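Long-range contacts in p-47 protein (Clostridium botulinum, PDB 6EKT), which may form part of a progenitor toxin complex that protects botulinum neurotoxin during its passage through the host gut, and has the fold of tubular lipid-binding (TULIP) proteins: residues Gly26-Tyr31 against Leu212-Asn217; Ile51-Ser56 against Asn164-Asn169; Ile64-Asp69 against Thr86-Gly91; Ser319-Val324 against Asp335-Ser340; Gln339-Phe344 against Glu356-Pro361. One frame throughout, in Å; residues are numbered along the deposited sequence.

Overall arrangement
P47 is an elongated TULIP-family protein, and its five contacts are spread along most of it. Contact 1 lies near the middle, in the sheet that contains strands 29-34 and 208-214, and the loop it closes holds contacts 2 and 3. Those two, with centres about 11 Å apart, share the sheet of strands 52-57 and 62-68, against which helix 152-168 packs. Contacts 4 and 5 come later in the chain and share the long strand 329-347; their centres are about 14 Å apart. They lie across the chain's centre from contacts 2 and 3, with about 72 Å between the centres of contacts 2 and 4. The contacts thus sample both ends and the middle of the elongated molecule.

Contact 1. Residues Gly26-Tyr31 against Leu212-Asn217; sequences GWDIVY and LSVVTN
Ser213 O is gripped by two consecutive backbone amides, Asp28 N at 2.9 Å and Ile29 N at 3.2 Å, so that Asp28 and Ile29 both face Ser213 in a classic beta bulge. In return Ile29 O accepts from Ser213 N and, at 2.8 Å, from Ser213 OG. A water that donates to OG carries the network on to Tyr31 OH. The side chain of bulge residue Asp28 adds a bond: OD2 accepts from Val215 N at 2.8 Å through its anti lone pair, nearly straight (166°). Trp27 CG lies beside the backbone N (chi1 -64°), which turns the indole toward Leu212; Leu212 crosses it at about a right angle, CB 3.6 Å above the plane and CD2 making a CH-pi contact over the five-membered ring. The indole NE1 is bonded to Ser224 O, and Asp28 OD1 forms a salt bridge with Arg218. Strand 208-214 lies between strands 193-199 and 29-34 in an antiparallel sheet, while Leu246 of helix 244-252 packs against Asp28 and Ile29.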
# COMPACT_ATOMS: atom_id res chain seq x y z
N GLY A 26 10.93 -2.67 3.21
CA GLY A 26 11.25 -4.02 2.69
C GLY A 26 10.02 -4.85 2.36
O GLY A 26 10.14 -5.96 1.86
N TRP A 27 8.83 -4.31 2.64
CA TRP A 27 7.56 -4.99 2.26
C TRP A 27 7.11 -4.57 0.86
O TRP A 27 7.63 -3.57 0.33
CB TRP A 27 6.47 -4.72 3.30
CG TRP A 27 6.83 -5.29 4.64
CD1 TRP A 27 7.62 -4.71 5.59
CD2 TRP A 27 6.45 -6.57 5.15
NE1 TRP A 27 7.75 -5.55 6.69
CE2 TRP A 27 7.05 -6.70 6.44
CE3 TRP A 27 5.66 -7.62 4.66
CZ2 TRP A 27 6.88 -7.85 7.24
CZ3 TRP A 27 5.48 -8.76 5.44
CH2 TRP A 27 6.08 -8.86 6.73
N ASP A 28 6.19 -5.32 0.24
CA ASP A 28 5.70 -4.99 -1.11
C ASP A 28 4.51 -4.05 -1.17
O ASP A 28 4.53 -3.08 -1.93
CB ASP A 28 5.38 -6.27 -1.92
CG ASP A 28 6.58 -7.15 -2.12
OD1 ASP A 28 7.73 -6.63 -2.20
OD2 ASP A 28 6.39 -8.36 -2.14
N ILE A 29 3.46 -4.35 -0.40
CA ILE A 29 2.26 -3.50 -0.37
C ILE A 29 1.82 -3.43 1.06
O ILE A 29 1.75 -4.46 1.75
CB ILE A 29 1.07 -4.03 -1.23
CG1 ILE A 29 1.55 -4.40 -2.65
CG2 ILE A 29 -0.06 -2.99 -1.28
CD1 ILE A 29 0.47 -5.02 -3.55
N VAL A 30 1.57 -2.21 1.52
CA VAL A 30 1.18 -1.96 2.92
C VAL A 30 -0.20 -1.32 2.88
O VAL A 30 -0.43 -0.39 2.07
CB VAL A 30 2.20 -1.04 3.64
CG1 VAL A 30 1.75 -0.76 5.07
CG2 VAL A 30 3.56 -1.70 3.68
N TYR A 31 -1.12 -1.82 3.72
CA TYR A 31 -2.49 -1.33 3.77
C TYR A 31 -2.77 -0.75 5.14
O TYR A 31 -2.40 -1.35 6.14
CB TYR A 31 -3.47 -2.48 3.53
CG TYR A 31 -3.21 -3.25 2.25
CD1 TYR A 31 -2.26 -4.29 2.21
CD2 TYR A 31 -3.94 -2.97 1.08
CE1 TYR A 31 -2.03 -5.01 1.05
CE2 TYR A 31 -3.71 -3.70 -0.11
CZ TYR A 31 -2.77 -4.71 -0.11
OH TYR A 31 -2.53 -5.42 -1.25
N LEU A 212 0.89 -5.50 6.52
CA LEU A 212 2.11 -5.50 5.71
C LEU A 212 2.11 -6.76 4.88
O LEU A 212 1.87 -7.84 5.42
CB LEU A 212 3.34 -5.48 6.64
CG LEU A 212 3.76 -4.19 7.35
CD1 LEU A 212 2.65 -3.39 7.98
CD2 LEU A 212 4.85 -4.46 8.37
N SER A 213 2.37 -6.66 3.56
CA SER A 213 2.33 -7.86 2.71
C SER A 213 3.54 -7.99 1.80
O SER A 213 4.12 -6.98 1.38
CB SER A 213 1.05 -7.91 1.83
OG SER A 213 1.08 -6.96 0.76
N VAL A 214 3.87 -9.24 1.48
CA VAL A 214 4.76 -9.55 0.35
C VAL A 214 3.98 -10.39 -0.67
O VAL A 214 3.14 -11.20 -0.29
CB VAL A 214 6.04 -10.24 0.86
CG1 VAL A 214 6.81 -10.90 -0.25
CG2 VAL A 214 6.95 -9.20 1.51
N VAL A 215 4.26 -10.17 -1.96
CA VAL A 215 3.56 -10.82 -3.08
C VAL A 215 4.32 -12.01 -3.71
O VAL A 215 3.90 -12.55 -4.74
CB VAL A 215 3.16 -9.79 -4.17
CG1 VAL A 215 2.17 -8.75 -3.64
CG2 VAL A 215 4.39 -9.12 -4.79
N THR A 216 5.44 -12.40 -3.09
CA THR A 216 6.19 -13.63 -3.43
C THR A 216 6.46 -14.42 -2.16
O THR A 216 6.17 -13.96 -1.05
CB THR A 216 7.55 -13.32 -4.10
OG1 THR A 216 8.46 -12.80 -3.12
CG2 THR A 216 7.41 -12.33 -5.24
N ASN A 217 7.07 -15.60 -2.30
CA ASN A 217 7.39 -16.44 -1.14
C ASN A 217 8.79 -16.21 -0.56
O ASN A 217 9.33 -17.07 0.16
CB ASN A 217 7.17 -17.92 -1.46
CG ASN A 217 5.70 -18.29 -1.49
OD1 ASN A 217 5.21 -18.83 -2.48
ND2 ASN A 217 4.99 -18.00 -0.40
O HOH W 1 8.34 -9.85 -3.15
O HOH W 2 -0.94 -7.60 -1.13

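Contact 2. Residues Ile51-Ser56 against Asn164-Asn169; sequences IQFLYS and NAFIQN
Phe53 presents one ring face to Asn169 and a ring edge to Phe166. Asn169 CB makes a CH-pi contact over the face, offset toward the rim, 3.7 Å from the Phe53 ring centroid. Phe166 receives the edge on its own face in a T-shaped pair, centroids 4.9 Å apart and planes at 88°. Two residues on, Tyr55 CG lies anti to its backbone N (chi1 170°), directing the ring toward the helix, and Asn164 CB makes a CH-pi contact almost on the ring normal, 3.5 Å from the centroid. The Asn164 amide is stacked at 15° to that ring, with OD1 bonded to Lys160. In the N-terminal domain, which folds much like OrfX2, strand 52-57 here packs on the last turn of helix 152-168, with Ala165 between Phe53 and Tyr55, consistent with the TULIP-like architecture. Asn169, just past the helix, sends ND2 to Leu54 O at 3.0 Å and to Ala165 O at 2.8 Å, both in its amide plane. Its OD1 accepts from Gln172 and a water on Leu54 N.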
# COMPACT_ATOMS: atom_id res chain seq x y z
N ILE A 51 -23.74 -8.25 23.38
CA ILE A 51 -22.78 -9.23 23.88
C ILE A 51 -22.79 -9.29 25.40
O ILE A 51 -22.60 -8.27 26.08
CB ILE A 51 -21.35 -8.93 23.36
CG1 ILE A 51 -21.32 -8.81 21.81
CG2 ILE A 51 -20.34 -9.95 23.88
CD1 ILE A 51 -21.56 -10.10 21.05
N GLN A 52 -23.05 -10.49 25.91
CA GLN A 52 -22.81 -10.80 27.31
C GLN A 52 -21.99 -12.08 27.49
O GLN A 52 -22.20 -13.06 26.77
CB GLN A 52 -24.10 -10.80 28.14
CG GLN A 52 -25.11 -11.91 27.84
CD GLN A 52 -26.12 -12.07 28.97
OE1 GLN A 52 -26.08 -13.04 29.73
NE2 GLN A 52 -27.01 -11.09 29.12
N PHE A 53 -21.05 -12.03 28.42
CA PHE A 53 -20.19 -13.16 28.73
C PHE A 53 -20.58 -13.70 30.10
O PHE A 53 -20.59 -12.95 31.09
CB PHE A 53 -18.69 -12.76 28.76
CG PHE A 53 -18.06 -12.44 27.41
CD1 PHE A 53 -18.75 -12.62 26.19
CD2 PHE A 53 -16.74 -11.98 27.36
CE1 PHE A 53 -18.12 -12.33 24.98
CE2 PHE A 53 -16.12 -11.69 26.15
CZ PHE A 53 -16.81 -11.86 24.96
N LEU A 54 -20.92 -14.99 30.14
CA LEU A 54 -21.10 -15.75 31.38
C LEU A 54 -20.05 -16.85 31.53
O LEU A 54 -19.64 -17.47 30.55
CB LEU A 54 -22.49 -16.42 31.43
CG LEU A 54 -23.77 -15.61 31.20
CD1 LEU A 54 -24.95 -16.51 30.84
CD2 LEU A 54 -24.09 -14.82 32.45
N TYR A 55 -19.63 -17.08 32.78
CA TYR A 55 -18.77 -18.20 33.13
C TYR A 55 -19.14 -18.70 34.53
O TYR A 55 -19.34 -17.90 35.45
CB TYR A 55 -17.29 -17.81 33.06
CG TYR A 55 -16.37 -18.87 33.65
CD1 TYR A 55 -15.95 -19.98 32.89
CD2 TYR A 55 -15.95 -18.78 34.98
CE1 TYR A 55 -15.13 -20.96 33.44
CE2 TYR A 55 -15.13 -19.76 35.53
CZ TYR A 55 -14.73 -20.83 34.76
OH TYR A 55 -13.92 -21.79 35.33
N SER A 56 -19.21 -20.02 34.68
CA SER A 56 -19.53 -20.69 35.94
C SER A 56 -18.61 -21.87 36.21
O SER A 56 -18.13 -22.52 35.28
CB SER A 56 -20.96 -21.21 35.91
OG SER A 56 -21.85 -20.16 36.21
N ASN A 164 -11.35 -16.22 32.18
CA ASN A 164 -12.21 -17.40 32.07
C ASN A 164 -13.37 -17.10 31.14
O ASN A 164 -13.63 -17.86 30.21
CB ASN A 164 -12.78 -17.81 33.42
CG ASN A 164 -11.86 -18.71 34.22
OD1 ASN A 164 -11.82 -18.60 35.44
ND2 ASN A 164 -11.15 -19.61 33.56
N ALA A 165 -14.04 -15.97 31.40
CA ALA A 165 -15.22 -15.58 30.65
C ALA A 165 -14.90 -15.27 29.16
O ALA A 165 -15.62 -15.72 28.26
CB ALA A 165 -15.93 -14.42 31.33
N PHE A 166 -13.80 -14.56 28.91
CA PHE A 166 -13.41 -14.27 27.52
C PHE A 166 -13.14 -15.54 26.72
O PHE A 166 -13.75 -15.75 25.67
CB PHE A 166 -12.22 -13.29 27.45
CG PHE A 166 -12.64 -11.84 27.48
CD1 PHE A 166 -13.32 -11.31 28.58
CD2 PHE A 166 -12.36 -11.00 26.40
CE1 PHE A 166 -13.72 -9.98 28.61
CE2 PHE A 166 -12.77 -9.67 26.42
CZ PHE A 166 -13.44 -9.15 27.53
N ILE A 167 -12.26 -16.40 27.24
CA ILE A 167 -11.90 -17.64 26.54
C ILE A 167 -13.14 -18.52 26.31
O ILE A 167 -13.36 -19.00 25.19
CB ILE A 167 -10.72 -18.39 27.19
CG1 ILE A 167 -9.42 -17.60 26.99
CG2 ILE A 167 -10.57 -19.81 26.62
CD1 ILE A 167 -8.35 -17.88 28.01
N GLN A 168 -13.97 -18.69 27.34
CA GLN A 168 -15.15 -19.53 27.19
C GLN A 168 -16.18 -18.97 26.18
O GLN A 168 -16.92 -19.74 25.58
CB GLN A 168 -15.80 -19.86 28.54
CG GLN A 168 -16.71 -21.08 28.49
CD GLN A 168 -17.66 -21.12 29.65
OE1 GLN A 168 -18.63 -20.37 29.69
NE2 GLN A 168 -17.38 -22.00 30.61
N ASN A 169 -16.19 -17.65 25.98
CA ASN A 169 -17.15 -16.99 25.10
C ASN A 169 -16.54 -16.51 23.77
O ASN A 169 -17.11 -15.66 23.08
CB ASN A 169 -17.78 -15.80 25.81
CG ASN A 169 -18.78 -16.21 26.86
OD1 ASN A 169 -19.95 -16.44 26.55
ND2 ASN A 169 -18.33 -16.29 28.10
O HOH W 3 -21.87 -16.66 28.10

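Contact 3. Residues Ile64-Asp69 against Thr86-Gly91; sequences IKMVFD and TPIKEG
The Phe68 ring meets the 86-91 segment at its edge, where the carbonyl oxygens Thr86 O and Pro87 O lie near the ring plane; Thr86 O is 3.6 Å from Phe68 CD1. Ile88 CG1 approaches the same ring obliquely at 4.3 Å from Phe68 CE1. Elsewhere the ring makes edge-to-face pairs with Phe53 and Trp71. The backbone pairing shifts here. Val67 N donates to Glu90 O at 2.9 Å, but Val67 O takes Lys89 N at 2.9 Å and, more weakly, Glu90 N, so that Lys89 and Glu90 both face Val67 in a classic beta bulge. Beyond it Asp69 N bonds to Pro87 O at 2.8 Å. The chain turns a corner at Lys89 and Glu90, passing from strand 81-88 of one sheet to strand 91-94 of another, and strand 62-68 runs beside both sides of the corner. Gly91 has backbone angles that call for glycine, and without a side chain its CA can lie 3.2 Å from Lys65 O in a CA-H...O contact. The tip of Ile88 crosses toward Met66, CD1 to SD 3.9 Å; on the face of Val67, the chain of Glu90 runs alongside the valine, CG to CG2 3.8 Å. The chemistry implies a corner fixed by main-chain bonds: the charged atoms of Lys65 and Glu90, and of Asp69 and Lys89, are not in contact, and any attraction is probably a modest addition.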
# COMPACT_ATOMS: atom_id res chain seq x y z
N ILE A 64 -19.31 -15.40 37.02
CA ILE A 64 -19.14 -14.04 36.50
C ILE A 64 -20.12 -13.79 35.35
O ILE A 64 -20.39 -14.68 34.54
CB ILE A 64 -17.67 -13.75 36.09
CG1 ILE A 64 -17.51 -12.30 35.60
CG2 ILE A 64 -17.15 -14.77 35.08
CD1 ILE A 64 -16.08 -11.82 35.47
N LYS A 65 -20.67 -12.58 35.32
CA LYS A 65 -21.55 -12.12 34.25
C LYS A 65 -21.13 -10.72 33.85
O LYS A 65 -20.98 -9.85 34.73
CB LYS A 65 -23.02 -12.12 34.72
CG LYS A 65 -24.00 -11.51 33.72
CD LYS A 65 -25.43 -11.69 34.21
CE LYS A 65 -26.41 -11.06 33.24
NZ LYS A 65 -27.77 -11.22 33.82
N MET A 66 -20.95 -10.50 32.54
CA MET A 66 -20.56 -9.20 31.98
C MET A 66 -21.41 -8.84 30.78
O MET A 66 -21.38 -9.54 29.76
CB MET A 66 -19.07 -9.18 31.60
CG MET A 66 -18.09 -9.26 32.76
SD MET A 66 -16.34 -9.27 32.33
CE MET A 66 -16.13 -10.86 31.54
N VAL A 67 -22.16 -7.75 30.89
CA VAL A 67 -22.87 -7.18 29.74
C VAL A 67 -22.14 -5.87 29.37
O VAL A 67 -22.03 -4.96 30.21
CB VAL A 67 -24.39 -6.94 30.01
CG1 VAL A 67 -25.14 -6.69 28.71
CG2 VAL A 67 -25.02 -8.11 30.75
N PHE A 68 -21.64 -5.80 28.14
CA PHE A 68 -20.77 -4.69 27.72
C PHE A 68 -21.50 -3.46 27.21
O PHE A 68 -22.47 -3.55 26.45
CB PHE A 68 -19.75 -5.17 26.67
CG PHE A 68 -18.84 -6.27 27.17
CD1 PHE A 68 -17.81 -5.99 28.06
CD2 PHE A 68 -19.02 -7.58 26.73
CE1 PHE A 68 -16.97 -7.01 28.51
CE2 PHE A 68 -18.19 -8.60 27.17
CZ PHE A 68 -17.16 -8.32 28.07
N ASP A 69 -21.01 -2.30 27.66
CA ASP A 69 -21.37 -0.99 27.11
C ASP A 69 -20.91 -0.89 25.64
O ASP A 69 -21.71 -0.55 24.76
CB ASP A 69 -20.69 0.09 27.96
CG ASP A 69 -21.56 1.30 28.19
OD1 ASP A 69 -21.69 2.13 27.27
OD2 ASP A 69 -22.10 1.43 29.31
N THR A 86 -13.14 -2.22 27.55
CA THR A 86 -14.36 -3.03 27.49
C THR A 86 -15.33 -2.67 28.64
O THR A 86 -15.62 -3.52 29.48
CB THR A 86 -14.06 -4.56 27.48
OG1 THR A 86 -13.43 -4.93 28.72
CG2 THR A 86 -13.15 -4.96 26.31
N PRO A 87 -15.82 -1.41 28.67
CA PRO A 87 -16.68 -0.95 29.76
C PRO A 87 -17.89 -1.89 29.95
O PRO A 87 -18.57 -2.26 28.98
CB PRO A 87 -17.12 0.45 29.32
CG PRO A 87 -16.87 0.50 27.84
CD PRO A 87 -15.64 -0.34 27.66
N ILE A 88 -18.09 -2.30 31.20
CA ILE A 88 -19.20 -3.18 31.59
C ILE A 88 -20.35 -2.30 32.10
O ILE A 88 -20.19 -1.57 33.09
CB ILE A 88 -18.78 -4.19 32.70
CG1 ILE A 88 -17.59 -5.05 32.23
CG2 ILE A 88 -19.93 -5.12 33.08
CD1 ILE A 88 -16.70 -5.54 33.35
N LYS A 89 -21.50 -2.36 31.43
CA LYS A 89 -22.67 -1.61 31.89
C LYS A 89 -23.39 -2.25 33.08
O LYS A 89 -23.92 -1.54 33.94
CB LYS A 89 -23.65 -1.28 30.74
CG LYS A 89 -24.34 -2.45 30.05
CD LYS A 89 -25.48 -1.97 29.15
CE LYS A 89 -25.72 -2.92 27.99
NZ LYS A 89 -26.60 -2.32 26.94
N GLU A 90 -23.40 -3.58 33.12
CA GLU A 90 -24.01 -4.34 34.22
C GLU A 90 -23.41 -5.74 34.33
O GLU A 90 -22.93 -6.32 33.35
CB GLU A 90 -25.54 -4.40 34.11
CG GLU A 90 -26.06 -5.20 32.92
CD GLU A 90 -27.53 -5.54 33.02
OE1 GLU A 90 -27.91 -6.36 33.88
OE2 GLU A 90 -28.31 -4.99 32.23
N GLY A 91 -23.48 -6.29 35.54
CA GLY A 91 -22.93 -7.59 35.82
C GLY A 91 -22.36 -7.70 37.22
O GLY A 91 -22.44 -6.76 38.02

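Contact 4. Residues Ser319-Val324 against Asp335-Ser340; sequences SLRGLV and DFEIQS
Phe336 starts from a CB on the same face of the sheet as Leu320 and Ile338, and its first torsion, chi1 58°, sets CG between its own backbone N and carbonyl carbon, which lays the ring across the neighbouring strand. CG and CD2 pass beside Gly322 O, CD1 is near Gly322 N, and Phe336 CE1 is 3.8 Å from Gly322 CA. Farther out, Phe336 CE2 reaches Leu323 N at 3.5 Å and CZ lies against the Gly322-Leu323 peptide. One ring face therefore rests on the main chain, with Gly322 C 3.7 Å above the plane over its centre; glycine permits this closeness. At the ring edge Leu320 CD1 stands 4.0 Å from Phe336 CE1. The main chain is joined by hydrogen-bonded antiparallel pairs, Gly322-Phe336 and Leu320-Ile338. On the other face Arg321 and Glu337 run side by side without a salt bridge, Arg321 NE to Glu337 OE1 4.1 Å, the carboxylate at the guanidinium edge with planes at right angles. A water links Gly322 O to Asp335 OD1, whose partner oxygen OD2 is held by His368. The hairpin of strands 315-326 and 329-347 is flanked by strands 297-311 and 352-368, and its Leu320-Phe336 face packs on Ile391 of helix 374-394.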
# COMPACT_ATOMS: atom_id res chain seq x y z
N SER A 319 16.92 8.80 -19.61
CA SER A 319 18.16 9.01 -20.35
C SER A 319 18.13 8.07 -21.55
O SER A 319 17.87 6.86 -21.41
CB SER A 319 19.37 8.77 -19.44
OG SER A 319 20.59 9.02 -20.12
N LEU A 320 18.35 8.61 -22.75
CA LEU A 320 18.29 7.77 -23.95
C LEU A 320 19.32 8.20 -25.00
O LEU A 320 19.73 9.38 -25.02
CB LEU A 320 16.86 7.75 -24.53
CG LEU A 320 16.29 9.04 -25.13
CD1 LEU A 320 16.68 9.13 -26.60
CD2 LEU A 320 14.78 9.16 -24.97
N ARG A 321 19.69 7.25 -25.85
CA ARG A 321 20.63 7.48 -26.95
C ARG A 321 20.06 6.80 -28.17
O ARG A 321 19.57 5.66 -28.10
CB ARG A 321 21.98 6.83 -26.61
CG ARG A 321 23.17 7.12 -27.53
CD ARG A 321 24.49 6.64 -26.87
NE ARG A 321 24.43 6.74 -25.38
CZ ARG A 321 24.34 5.72 -24.51
NH1 ARG A 321 24.27 5.96 -23.21
NH2 ARG A 321 24.33 4.46 -24.91
N GLY A 322 20.17 7.48 -29.31
CA GLY A 322 19.67 6.94 -30.57
C GLY A 322 20.34 7.60 -31.78
O GLY A 322 21.35 8.30 -31.66
N LEU A 323 19.77 7.35 -32.94
CA LEU A 323 20.28 7.89 -34.19
C LEU A 323 19.12 8.04 -35.16
O LEU A 323 18.07 7.41 -34.98
CB LEU A 323 21.37 6.98 -34.79
CG LEU A 323 21.05 5.51 -35.05
CD1 LEU A 323 20.35 5.34 -36.40
CD2 LEU A 323 22.35 4.72 -35.01
N VAL A 324 19.32 8.86 -36.19
CA VAL A 324 18.33 8.99 -37.26
C VAL A 324 19.10 9.18 -38.57
O VAL A 324 20.01 10.02 -38.65
CB VAL A 324 17.28 10.12 -37.00
CG1 VAL A 324 17.93 11.51 -36.86
CG2 VAL A 324 16.16 10.11 -38.04
N ASP A 335 23.81 10.97 -34.53
CA ASP A 335 23.61 10.44 -33.19
C ASP A 335 22.96 11.51 -32.33
O ASP A 335 23.24 12.70 -32.51
CB ASP A 335 24.94 10.05 -32.55
CG ASP A 335 25.69 9.00 -33.34
OD1 ASP A 335 25.15 7.91 -33.54
OD2 ASP A 335 26.81 9.30 -33.77
N PHE A 336 22.10 11.08 -31.41
CA PHE A 336 21.55 12.01 -30.42
C PHE A 336 21.41 11.38 -29.03
O PHE A 336 21.34 10.16 -28.88
CB PHE A 336 20.23 12.61 -30.88
CG PHE A 336 19.18 11.57 -31.19
CD1 PHE A 336 18.45 10.97 -30.15
CD2 PHE A 336 18.91 11.22 -32.50
CE1 PHE A 336 17.47 10.01 -30.43
CE2 PHE A 336 17.91 10.27 -32.78
CZ PHE A 336 17.20 9.67 -31.74
N GLU A 337 21.37 12.24 -28.02
CA GLU A 337 21.14 11.81 -26.64
C GLU A 337 20.15 12.76 -26.04
O GLU A 337 20.19 13.95 -26.35
CB GLU A 337 22.44 11.86 -25.84
CG GLU A 337 23.42 10.78 -26.25
CD GLU A 337 24.64 10.71 -25.35
OE1 GLU A 337 24.49 10.63 -24.11
OE2 GLU A 337 25.76 10.70 -25.90
N ILE A 338 19.26 12.26 -25.19
CA ILE A 338 18.27 13.11 -24.55
C ILE A 338 18.24 12.73 -23.07
O ILE A 338 18.30 11.55 -22.72
CB ILE A 338 16.85 12.90 -25.17
CG1 ILE A 338 16.84 13.30 -26.66
CG2 ILE A 338 15.77 13.72 -24.45
CD1 ILE A 338 15.58 12.87 -27.39
N GLN A 339 18.12 13.76 -22.22
CA GLN A 339 17.88 13.59 -20.79
C GLN A 339 16.64 14.40 -20.38
O GLN A 339 16.66 15.63 -20.46
CB GLN A 339 19.12 14.04 -20.00
CG GLN A 339 20.42 13.35 -20.40
CD GLN A 339 21.17 14.05 -21.51
OE1 GLN A 339 21.09 15.27 -21.67
NE2 GLN A 339 21.93 13.28 -22.28
N SER A 340 15.59 13.70 -19.94
CA SER A 340 14.30 14.30 -19.61
C SER A 340 13.95 14.01 -18.16
O SER A 340 14.22 12.91 -17.66
CB SER A 340 13.23 13.68 -20.50
OG SER A 340 11.96 14.27 -20.31
O HOH W 4 23.77 7.09 -31.26

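Contact 5. Residues Gln339-Phe344 against Glu356-Pro361; sequences QSINKF and EVDKNP
Asp358 OD2 accepts a hydrogen bond from Ile341 N at 2.8 Å, nearly straight (175°) and approached from above the carboxylate plane. Asp358 CG lies anti to its backbone N (chi1 -168°), which carries the carboxylate to the edge of strand 329-347. Asn342 ND2 bonds to Glu356 O at 2.7 Å, on a lone pair in the carbonyl plane, and Glu356 N bonds to Lys343 O at 2.9 Å. Within this hairpin of strands 329-347 and 352-368, the chain leaves regular pairing from Val357 to Pro361: Asp358 OD1 accepts from Asn360 N in an Asx turn, and strand pairing resumes where Gln339 bonds to Thr362. Water-mediated links fill in between. One water accepts from Asp358 N and Asn342 ND2 and donates to Ser340 OG, which itself donates to Asn342 OD1 at 2.7 Å and holds that amide. A second joins Ile341 O with Lys343 N. In van der Waals contact, Asp358 CB lies 3.3 Å from Ser340 OG, and Glu356 OE1 4.1 Å from Lys343 CB, their charged ends near but not touching.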
# COMPACT_ATOMS: atom_id res chain seq x y z
N GLN A 339 18.12 13.76 -22.22
CA GLN A 339 17.88 13.59 -20.79
C GLN A 339 16.64 14.40 -20.38
O GLN A 339 16.66 15.63 -20.46
CB GLN A 339 19.12 14.04 -20.00
CG GLN A 339 20.42 13.35 -20.40
CD GLN A 339 21.17 14.05 -21.51
OE1 GLN A 339 21.09 15.27 -21.67
NE2 GLN A 339 21.93 13.28 -22.28
N SER A 340 15.59 13.70 -19.94
CA SER A 340 14.30 14.30 -19.61
C SER A 340 13.95 14.01 -18.16
O SER A 340 14.22 12.91 -17.66
CB SER A 340 13.23 13.68 -20.50
OG SER A 340 11.96 14.27 -20.31
N ILE A 341 13.37 14.99 -17.49
CA ILE A 341 12.86 14.82 -16.13
C ILE A 341 11.36 15.05 -16.17
O ILE A 341 10.90 16.13 -16.56
CB ILE A 341 13.56 15.77 -15.13
CG1 ILE A 341 15.07 15.50 -15.12
CG2 ILE A 341 12.96 15.61 -13.72
CD1 ILE A 341 15.93 16.65 -14.63
N ASN A 342 10.59 14.04 -15.77
CA ASN A 342 9.14 14.05 -15.97
C ASN A 342 8.42 13.88 -14.64
O ASN A 342 8.46 12.78 -14.04
CB ASN A 342 8.74 12.95 -16.94
CG ASN A 342 9.36 13.15 -18.32
OD1 ASN A 342 10.54 12.85 -18.52
ND2 ASN A 342 8.59 13.71 -19.26
N LYS A 343 7.76 14.96 -14.20
CA LYS A 343 7.15 15.02 -12.87
C LYS A 343 5.79 14.33 -12.84
O LYS A 343 4.94 14.59 -13.69
CB LYS A 343 7.01 16.48 -12.40
CG LYS A 343 6.51 16.63 -10.96
CD LYS A 343 5.75 17.92 -10.73
CE LYS A 343 6.69 19.06 -10.38
NZ LYS A 343 5.93 20.35 -10.37
N PHE A 344 5.57 13.50 -11.81
CA PHE A 344 4.24 12.95 -11.57
C PHE A 344 3.27 14.05 -11.12
O PHE A 344 3.63 14.92 -10.32
CB PHE A 344 4.27 11.82 -10.50
CG PHE A 344 2.90 11.24 -10.20
CD1 PHE A 344 2.25 10.41 -11.13
CD2 PHE A 344 2.23 11.57 -9.02
CE1 PHE A 344 0.97 9.91 -10.86
CE2 PHE A 344 0.95 11.07 -8.76
CZ PHE A 344 0.32 10.25 -9.69
N GLU A 356 4.25 14.56 -16.54
CA GLU A 356 4.33 15.76 -17.37
C GLU A 356 5.46 15.64 -18.37
O GLU A 356 6.47 14.99 -18.09
CB GLU A 356 4.63 17.00 -16.52
CG GLU A 356 3.46 17.69 -15.86
CD GLU A 356 3.89 18.89 -15.03
OE1 GLU A 356 5.12 19.12 -14.90
OE2 GLU A 356 3.01 19.59 -14.48
N VAL A 357 5.30 16.31 -19.52
CA VAL A 357 6.42 16.49 -20.45
C VAL A 357 7.41 17.45 -19.79
O VAL A 357 7.00 18.40 -19.10
CB VAL A 357 5.92 17.07 -21.80
CG1 VAL A 357 7.06 17.28 -22.77
CG2 VAL A 357 4.86 16.15 -22.41
N ASP A 358 8.70 17.18 -19.96
CA ASP A 358 9.73 18.06 -19.46
C ASP A 358 9.70 19.36 -20.28
O ASP A 358 9.73 19.32 -21.51
CB ASP A 358 11.09 17.37 -19.55
CG ASP A 358 12.18 18.09 -18.79
OD1 ASP A 358 11.99 19.23 -18.34
OD2 ASP A 358 13.26 17.50 -18.63
N LYS A 359 9.62 20.49 -19.59
CA LYS A 359 9.66 21.79 -20.28
C LYS A 359 11.08 22.21 -20.63
O LYS A 359 11.27 23.04 -21.53
CB LYS A 359 8.95 22.87 -19.47
CG LYS A 359 7.43 22.69 -19.44
CD LYS A 359 6.78 23.31 -18.20
CE LYS A 359 6.82 24.82 -18.20
NZ LYS A 359 5.57 25.46 -18.71
N ASN A 360 12.06 21.65 -19.94
CA ASN A 360 13.47 21.99 -20.19
C ASN A 360 14.34 20.73 -20.26
O ASN A 360 15.29 20.57 -19.46
CB ASN A 360 14.00 22.98 -19.12
CG ASN A 360 13.20 24.26 -19.06
OD1 ASN A 360 12.38 24.44 -18.16
ND2 ASN A 360 13.41 25.15 -20.02
N PRO A 361 14.03 19.82 -21.22
CA PRO A 361 14.88 18.64 -21.39
C PRO A 361 16.27 19.03 -21.91
O PRO A 361 16.45 20.16 -22.36
CB PRO A 361 14.13 17.83 -22.45
CG PRO A 361 13.40 18.84 -23.25
CD PRO A 361 12.98 19.89 -22.27
O HOH W 5 9.74 15.21 -21.80
O HOH W 6 8.09 17.41 -15.56